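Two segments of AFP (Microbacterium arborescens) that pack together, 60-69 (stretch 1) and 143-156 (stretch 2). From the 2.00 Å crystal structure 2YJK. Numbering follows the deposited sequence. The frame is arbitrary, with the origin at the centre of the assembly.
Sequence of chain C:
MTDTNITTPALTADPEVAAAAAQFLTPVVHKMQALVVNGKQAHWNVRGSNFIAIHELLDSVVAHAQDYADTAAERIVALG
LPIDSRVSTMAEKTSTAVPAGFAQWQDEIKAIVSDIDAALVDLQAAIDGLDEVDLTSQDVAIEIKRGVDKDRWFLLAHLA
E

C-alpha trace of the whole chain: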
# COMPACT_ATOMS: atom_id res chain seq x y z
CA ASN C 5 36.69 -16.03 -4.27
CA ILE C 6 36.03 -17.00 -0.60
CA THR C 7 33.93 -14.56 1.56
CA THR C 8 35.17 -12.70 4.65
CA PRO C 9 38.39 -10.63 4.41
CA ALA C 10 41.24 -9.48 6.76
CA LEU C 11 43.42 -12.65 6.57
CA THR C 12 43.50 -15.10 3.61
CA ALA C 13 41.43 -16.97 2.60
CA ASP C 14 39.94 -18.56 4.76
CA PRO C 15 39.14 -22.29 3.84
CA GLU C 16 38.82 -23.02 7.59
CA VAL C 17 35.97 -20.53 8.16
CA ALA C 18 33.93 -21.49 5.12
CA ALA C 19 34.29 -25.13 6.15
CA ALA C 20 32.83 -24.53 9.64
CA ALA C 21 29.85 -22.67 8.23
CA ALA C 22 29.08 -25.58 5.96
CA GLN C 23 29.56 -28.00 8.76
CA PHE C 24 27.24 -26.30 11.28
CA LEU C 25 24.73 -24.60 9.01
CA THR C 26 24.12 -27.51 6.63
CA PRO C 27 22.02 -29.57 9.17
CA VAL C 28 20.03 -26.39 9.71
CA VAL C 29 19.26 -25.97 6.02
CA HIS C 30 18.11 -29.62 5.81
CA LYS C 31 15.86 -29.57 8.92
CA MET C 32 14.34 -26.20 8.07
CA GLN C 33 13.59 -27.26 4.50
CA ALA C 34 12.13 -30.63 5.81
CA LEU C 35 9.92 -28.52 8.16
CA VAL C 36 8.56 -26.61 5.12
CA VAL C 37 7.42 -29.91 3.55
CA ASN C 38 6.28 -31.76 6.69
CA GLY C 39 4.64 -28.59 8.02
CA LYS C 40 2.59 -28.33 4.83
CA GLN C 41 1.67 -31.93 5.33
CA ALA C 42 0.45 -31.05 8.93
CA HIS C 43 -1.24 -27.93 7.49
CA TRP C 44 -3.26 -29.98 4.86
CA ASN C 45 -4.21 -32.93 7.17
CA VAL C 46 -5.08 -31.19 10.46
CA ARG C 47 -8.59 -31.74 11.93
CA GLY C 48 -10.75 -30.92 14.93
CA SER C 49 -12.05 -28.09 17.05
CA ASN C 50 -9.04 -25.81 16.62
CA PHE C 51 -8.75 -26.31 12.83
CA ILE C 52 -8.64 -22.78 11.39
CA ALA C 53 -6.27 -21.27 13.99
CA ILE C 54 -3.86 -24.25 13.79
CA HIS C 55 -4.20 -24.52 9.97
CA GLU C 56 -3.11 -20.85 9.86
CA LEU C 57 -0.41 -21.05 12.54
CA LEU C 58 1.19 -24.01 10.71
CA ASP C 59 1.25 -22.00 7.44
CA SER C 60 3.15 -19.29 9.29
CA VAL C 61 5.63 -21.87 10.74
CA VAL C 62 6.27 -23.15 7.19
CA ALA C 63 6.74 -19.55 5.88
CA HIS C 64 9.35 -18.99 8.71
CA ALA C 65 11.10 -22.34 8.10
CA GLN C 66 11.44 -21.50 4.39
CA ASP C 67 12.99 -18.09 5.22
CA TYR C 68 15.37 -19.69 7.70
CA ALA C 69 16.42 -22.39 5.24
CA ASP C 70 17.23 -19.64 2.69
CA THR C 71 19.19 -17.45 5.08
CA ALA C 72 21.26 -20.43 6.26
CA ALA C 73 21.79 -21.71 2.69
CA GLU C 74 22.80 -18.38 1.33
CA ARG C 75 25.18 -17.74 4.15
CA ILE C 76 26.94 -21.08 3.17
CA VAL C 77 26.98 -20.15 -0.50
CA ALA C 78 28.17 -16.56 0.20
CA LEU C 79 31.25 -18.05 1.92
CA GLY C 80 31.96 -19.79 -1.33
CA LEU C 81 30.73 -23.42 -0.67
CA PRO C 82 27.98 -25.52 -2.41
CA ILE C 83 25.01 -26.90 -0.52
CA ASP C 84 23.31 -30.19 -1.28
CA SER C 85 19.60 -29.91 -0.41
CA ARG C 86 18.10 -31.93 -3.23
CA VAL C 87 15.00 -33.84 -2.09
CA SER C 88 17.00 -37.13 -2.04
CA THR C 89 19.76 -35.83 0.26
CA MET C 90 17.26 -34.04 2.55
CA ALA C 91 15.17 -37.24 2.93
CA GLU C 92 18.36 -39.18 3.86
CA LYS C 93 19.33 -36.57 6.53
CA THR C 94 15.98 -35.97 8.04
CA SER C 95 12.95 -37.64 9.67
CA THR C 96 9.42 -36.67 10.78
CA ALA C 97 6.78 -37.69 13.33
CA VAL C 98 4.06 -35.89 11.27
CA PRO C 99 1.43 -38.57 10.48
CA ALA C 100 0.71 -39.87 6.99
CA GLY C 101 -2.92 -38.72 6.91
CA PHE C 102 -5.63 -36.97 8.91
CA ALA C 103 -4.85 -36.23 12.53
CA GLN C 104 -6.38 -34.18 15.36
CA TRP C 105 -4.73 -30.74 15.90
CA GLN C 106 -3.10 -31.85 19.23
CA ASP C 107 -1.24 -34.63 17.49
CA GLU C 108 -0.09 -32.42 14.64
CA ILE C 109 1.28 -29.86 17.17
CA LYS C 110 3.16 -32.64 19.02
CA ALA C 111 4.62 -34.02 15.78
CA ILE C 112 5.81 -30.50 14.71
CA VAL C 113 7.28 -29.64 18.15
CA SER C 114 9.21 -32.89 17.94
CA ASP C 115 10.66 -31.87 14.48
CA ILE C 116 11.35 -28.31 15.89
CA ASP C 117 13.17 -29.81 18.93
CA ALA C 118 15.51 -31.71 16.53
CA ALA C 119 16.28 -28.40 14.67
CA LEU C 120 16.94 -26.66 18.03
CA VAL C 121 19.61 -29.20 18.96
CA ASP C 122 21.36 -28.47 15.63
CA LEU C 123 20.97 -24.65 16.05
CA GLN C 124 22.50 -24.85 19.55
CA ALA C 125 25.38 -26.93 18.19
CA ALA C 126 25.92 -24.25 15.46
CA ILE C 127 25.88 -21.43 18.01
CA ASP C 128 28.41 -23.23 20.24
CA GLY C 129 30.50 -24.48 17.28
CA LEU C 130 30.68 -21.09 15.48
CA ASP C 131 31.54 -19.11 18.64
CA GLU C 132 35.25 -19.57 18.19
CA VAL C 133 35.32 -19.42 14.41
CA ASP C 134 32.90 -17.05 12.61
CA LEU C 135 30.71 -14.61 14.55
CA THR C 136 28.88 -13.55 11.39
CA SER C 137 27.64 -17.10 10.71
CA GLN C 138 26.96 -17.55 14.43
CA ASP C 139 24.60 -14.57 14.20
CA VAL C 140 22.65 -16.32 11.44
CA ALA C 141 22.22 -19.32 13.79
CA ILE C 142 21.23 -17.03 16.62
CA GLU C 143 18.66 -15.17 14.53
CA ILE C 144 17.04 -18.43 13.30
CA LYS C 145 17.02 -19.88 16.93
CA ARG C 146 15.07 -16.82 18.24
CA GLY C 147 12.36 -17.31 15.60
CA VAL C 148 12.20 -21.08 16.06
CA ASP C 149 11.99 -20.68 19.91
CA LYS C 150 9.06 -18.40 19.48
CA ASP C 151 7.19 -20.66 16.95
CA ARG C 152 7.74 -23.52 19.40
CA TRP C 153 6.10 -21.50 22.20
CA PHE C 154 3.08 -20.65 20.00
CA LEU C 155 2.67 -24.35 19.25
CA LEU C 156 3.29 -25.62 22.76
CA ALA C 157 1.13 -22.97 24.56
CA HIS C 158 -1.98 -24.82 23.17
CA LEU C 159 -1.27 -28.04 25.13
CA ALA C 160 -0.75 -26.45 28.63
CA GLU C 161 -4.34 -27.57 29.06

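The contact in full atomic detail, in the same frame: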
# COMPACT_ATOMS: atom_id res chain seq x y z
N SER C 60 2.21 -20.33 8.95
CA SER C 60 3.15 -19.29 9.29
C SER C 60 4.49 -19.88 9.78
O SER C 60 5.56 -19.35 9.44
CB SER C 60 2.44 -18.25 10.17
OG SER C 60 3.11 -18.14 11.37
N VAL C 61 4.44 -21.07 10.39
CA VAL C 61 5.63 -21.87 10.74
C VAL C 61 6.41 -22.31 9.48
O VAL C 61 7.62 -22.26 9.45
CB VAL C 61 5.25 -23.14 11.61
CG1 VAL C 61 6.33 -24.22 11.65
CG2 VAL C 61 4.80 -22.70 13.08
N VAL C 62 5.70 -22.74 8.47
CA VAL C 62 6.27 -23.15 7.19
C VAL C 62 6.95 -21.92 6.55
O VAL C 62 8.07 -22.04 6.03
CB VAL C 62 5.12 -23.68 6.29
CG1 VAL C 62 5.52 -23.68 4.82
CG2 VAL C 62 4.68 -25.06 6.71
N ALA C 63 6.27 -20.76 6.57
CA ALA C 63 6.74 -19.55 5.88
C ALA C 63 8.07 -19.14 6.58
O ALA C 63 9.07 -18.91 5.90
CB ALA C 63 5.68 -18.44 5.90
N HIS C 64 8.11 -19.17 7.94
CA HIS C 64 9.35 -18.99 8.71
C HIS C 64 10.43 -20.01 8.37
O HIS C 64 11.59 -19.63 8.08
CB HIS C 64 9.08 -19.00 10.21
CG HIS C 64 8.23 -17.84 10.66
ND1 HIS C 64 7.53 -17.84 11.85
CD2 HIS C 64 7.92 -16.67 10.04
CE1 HIS C 64 6.85 -16.71 11.96
NE2 HIS C 64 7.08 -15.98 10.88
N ALA C 65 10.09 -21.32 8.39
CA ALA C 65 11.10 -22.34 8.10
C ALA C 65 11.75 -22.07 6.71
O ALA C 65 12.99 -22.10 6.56
CB ALA C 65 10.48 -23.81 8.19
N GLN C 66 10.92 -21.81 5.71
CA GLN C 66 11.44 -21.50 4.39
C GLN C 66 12.40 -20.30 4.42
O GLN C 66 13.42 -20.39 3.81
CB GLN C 66 10.34 -21.24 3.32
CG GLN C 66 10.92 -21.14 1.89
CD GLN C 66 11.59 -22.48 1.44
OE1 GLN C 66 12.83 -22.66 1.50
NE2 GLN C 66 10.75 -23.44 1.07
N ASP C 67 12.08 -19.23 5.13
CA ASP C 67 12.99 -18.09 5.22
C ASP C 67 14.27 -18.50 5.89
O ASP C 67 15.35 -18.19 5.40
CB ASP C 67 12.38 -16.89 5.94
CG ASP C 67 11.33 -16.16 5.09
OD1 ASP C 67 11.48 -16.06 3.82
OD2 ASP C 67 10.31 -15.68 5.69
N TYR C 68 14.17 -19.26 6.96
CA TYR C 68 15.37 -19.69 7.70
C TYR C 68 16.25 -20.59 6.88
O TYR C 68 17.46 -20.43 6.91
CB TYR C 68 15.00 -20.36 9.03
CG TYR C 68 14.21 -19.48 9.96
CD1 TYR C 68 14.38 -18.05 9.96
CD2 TYR C 68 13.27 -20.04 10.83
CE1 TYR C 68 13.64 -17.26 10.81
CE2 TYR C 68 12.52 -19.22 11.69
CZ TYR C 68 12.72 -17.87 11.69
OH TYR C 68 11.94 -17.13 12.52
N ALA C 69 15.64 -21.48 6.10
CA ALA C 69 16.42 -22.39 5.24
C ALA C 69 17.22 -21.54 4.24
O ALA C 69 18.44 -21.72 4.06
CB ALA C 69 15.49 -23.42 4.49
N GLU C 143 19.89 -15.76 15.03
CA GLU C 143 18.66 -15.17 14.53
C GLU C 143 17.61 -16.29 14.22
O GLU C 143 16.44 -16.17 14.60
CB GLU C 143 18.98 -14.35 13.28
CG GLU C 143 17.74 -13.88 12.45
CD GLU C 143 18.20 -13.32 11.09
OE1 GLU C 143 18.85 -12.27 11.10
OE2 GLU C 143 17.94 -13.96 10.03
N ILE C 144 18.00 -17.37 13.56
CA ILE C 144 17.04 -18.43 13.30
C ILE C 144 16.54 -19.11 14.65
O ILE C 144 15.33 -19.39 14.81
CB ILE C 144 17.64 -19.55 12.40
CG1 ILE C 144 17.96 -19.05 10.96
CG2 ILE C 144 16.65 -20.76 12.35
CD1 ILE C 144 18.98 -19.92 10.20
N LYS C 145 17.46 -19.38 15.60
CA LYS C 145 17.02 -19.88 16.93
C LYS C 145 15.95 -19.00 17.65
O LYS C 145 14.99 -19.53 18.25
CB LYS C 145 18.19 -20.15 17.86
CG LYS C 145 17.75 -21.10 18.97
CD LYS C 145 18.93 -21.48 19.89
CE LYS C 145 18.54 -22.59 20.95
NZ LYS C 145 17.45 -22.14 21.83
N ARG C 146 16.09 -17.69 17.63
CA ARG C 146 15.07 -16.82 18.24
C ARG C 146 13.69 -17.06 17.62
O ARG C 146 12.70 -17.25 18.36
CB ARG C 146 15.39 -15.32 18.11
CG ARG C 146 16.49 -14.88 19.04
CD ARG C 146 16.81 -13.44 18.78
NE ARG C 146 15.64 -12.58 18.97
CZ ARG C 146 15.68 -11.26 18.83
NH1 ARG C 146 16.83 -10.65 18.55
NH2 ARG C 146 14.60 -10.53 18.95
N GLY C 147 13.63 -17.06 16.29
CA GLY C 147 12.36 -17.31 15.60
C GLY C 147 11.79 -18.70 15.86
O GLY C 147 10.58 -18.83 16.04
N VAL C 148 12.63 -19.72 15.89
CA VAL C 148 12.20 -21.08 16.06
C VAL C 148 11.68 -21.30 17.50
O VAL C 148 10.59 -21.89 17.68
CB VAL C 148 13.33 -22.08 15.68
CG1 VAL C 148 12.92 -23.58 15.92
CG2 VAL C 148 13.66 -21.98 14.18
N ASP C 149 12.41 -20.75 18.48
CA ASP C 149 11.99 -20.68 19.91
C ASP C 149 10.63 -20.07 20.09
O ASP C 149 9.79 -20.56 20.86
CB ASP C 149 12.99 -19.86 20.73
CG ASP C 149 14.20 -20.69 21.17
OD1 ASP C 149 14.09 -21.93 21.04
OD2 ASP C 149 15.24 -20.15 21.62
N LYS C 150 10.35 -19.02 19.34
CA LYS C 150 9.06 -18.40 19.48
C LYS C 150 7.90 -19.24 18.85
O LYS C 150 6.84 -19.39 19.45
CB LYS C 150 9.16 -16.97 18.94
CG LYS C 150 7.85 -16.21 18.98
CD LYS C 150 8.01 -14.82 18.33
CE LYS C 150 6.79 -13.98 18.69
NZ LYS C 150 6.66 -12.75 17.84
N ASP C 151 8.12 -19.75 17.63
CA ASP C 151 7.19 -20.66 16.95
C ASP C 151 6.91 -21.89 17.80
O ASP C 151 5.76 -22.32 17.91
CB ASP C 151 7.76 -21.09 15.59
CG ASP C 151 7.73 -19.91 14.54
OD1 ASP C 151 6.93 -18.93 14.73
OD2 ASP C 151 8.51 -19.99 13.53
N ARG C 152 7.92 -22.42 18.46
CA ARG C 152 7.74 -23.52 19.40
C ARG C 152 6.79 -23.13 20.57
O ARG C 152 5.90 -23.90 20.92
CB ARG C 152 9.08 -23.98 19.94
CG ARG C 152 9.07 -25.29 20.76
CD ARG C 152 10.39 -25.53 21.48
NE ARG C 152 10.32 -26.75 22.29
CZ ARG C 152 10.17 -26.81 23.62
NH1 ARG C 152 10.14 -25.72 24.35
NH2 ARG C 152 10.08 -27.99 24.23
N TRP C 153 6.96 -21.94 21.14
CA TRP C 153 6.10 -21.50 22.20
C TRP C 153 4.64 -21.42 21.71
O TRP C 153 3.74 -21.95 22.37
CB TRP C 153 6.61 -20.16 22.76
CG TRP C 153 5.56 -19.31 23.48
CD1 TRP C 153 4.67 -19.73 24.41
CD2 TRP C 153 5.32 -17.89 23.30
NE1 TRP C 153 3.85 -18.68 24.81
CE2 TRP C 153 4.24 -17.53 24.16
CE3 TRP C 153 5.90 -16.88 22.48
CZ2 TRP C 153 3.72 -16.20 24.25
CZ3 TRP C 153 5.40 -15.54 22.57
CH2 TRP C 153 4.32 -15.22 23.45
N PHE C 154 4.42 -20.77 20.55
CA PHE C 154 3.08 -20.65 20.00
C PHE C 154 2.41 -22.00 19.81
O PHE C 154 1.24 -22.12 20.10
CB PHE C 154 3.09 -19.91 18.69
CG PHE C 154 3.25 -18.43 18.84
CD1 PHE C 154 3.55 -17.84 20.05
CD2 PHE C 154 3.15 -17.61 17.72
CE1 PHE C 154 3.70 -16.45 20.16
CE2 PHE C 154 3.30 -16.23 17.85
CZ PHE C 154 3.57 -15.66 19.08
N LEU C 155 3.18 -23.01 19.41
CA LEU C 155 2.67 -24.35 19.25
C LEU C 155 2.41 -24.97 20.61
O LEU C 155 1.29 -25.41 20.89
CB LEU C 155 3.62 -25.19 18.36
CG LEU C 155 3.56 -24.78 16.87
CD1 LEU C 155 4.83 -25.10 16.15
CD2 LEU C 155 2.38 -25.41 16.11
N LEU C 156 3.39 -24.93 21.50
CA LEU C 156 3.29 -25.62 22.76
C LEU C 156 2.27 -24.97 23.72
O LEU C 156 1.71 -25.67 24.54
CB LEU C 156 4.66 -25.70 23.43
CG LEU C 156 5.26 -26.98 23.98
CD1 LEU C 156 4.71 -28.34 23.33
CD2 LEU C 156 6.82 -26.85 23.95

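A glycine on one helix can make room for a large side chain on its neighbour, and the pairing of Tyr 68 with Gly 147 is a clear example. The phenol oxygen Tyr 68 OH lies 3.1 Å from Gly 147 CA, so close that a CB built ideally on this glycine would sit only 1.7 Å from the same oxygen. With hydrogen alone at that position, the ring can lie against the backbone of the opposing helix. Tyr 68, with chi1 in the m well, is the most extensively covered residue of the contact, at 119 Å². One face of its ring lies beneath the carbonyl oxygen of Ile 144, whose methyl CG2 approaches Tyr 68 CG at 3.6 Å. One turn further along, Val 148 CG2 reaches Tyr 68 CE2 at 3.9 Å. These branched aliphatic residues fill the space around the ring without needing polar partners for their side chains.

The helices run nearly antiparallel, at 168°, with their axes 10.6 Å apart at closest approach. Positions 61, 64 and 68, spaced by three and four residues, therefore bring one side of the first helix against Asp 151, Gly 147 and Ile 144 in reverse order.

The polar link lies between the two apolar patches, with Asp 151 buried and His 64 partly exposed: the carboxylate of Asp 151 accepts a hydrogen bond from His 64, with ND1 to OD2 at 2.9 Å, and a weak one from the same ND1 to OD1 at 3.1 Å. The carboxylate meets the imidazole at its edge, near the ring plane, where the N-H of a ring nitrogen points. Beyond it the contact becomes apolar again. Val 61 points toward the second helix, and its CG2 packs 3.9 Å from Leu 155 CD1 and 4.2 Å from Asp 151 CB. In all, 391 Å² is buried between the stretches.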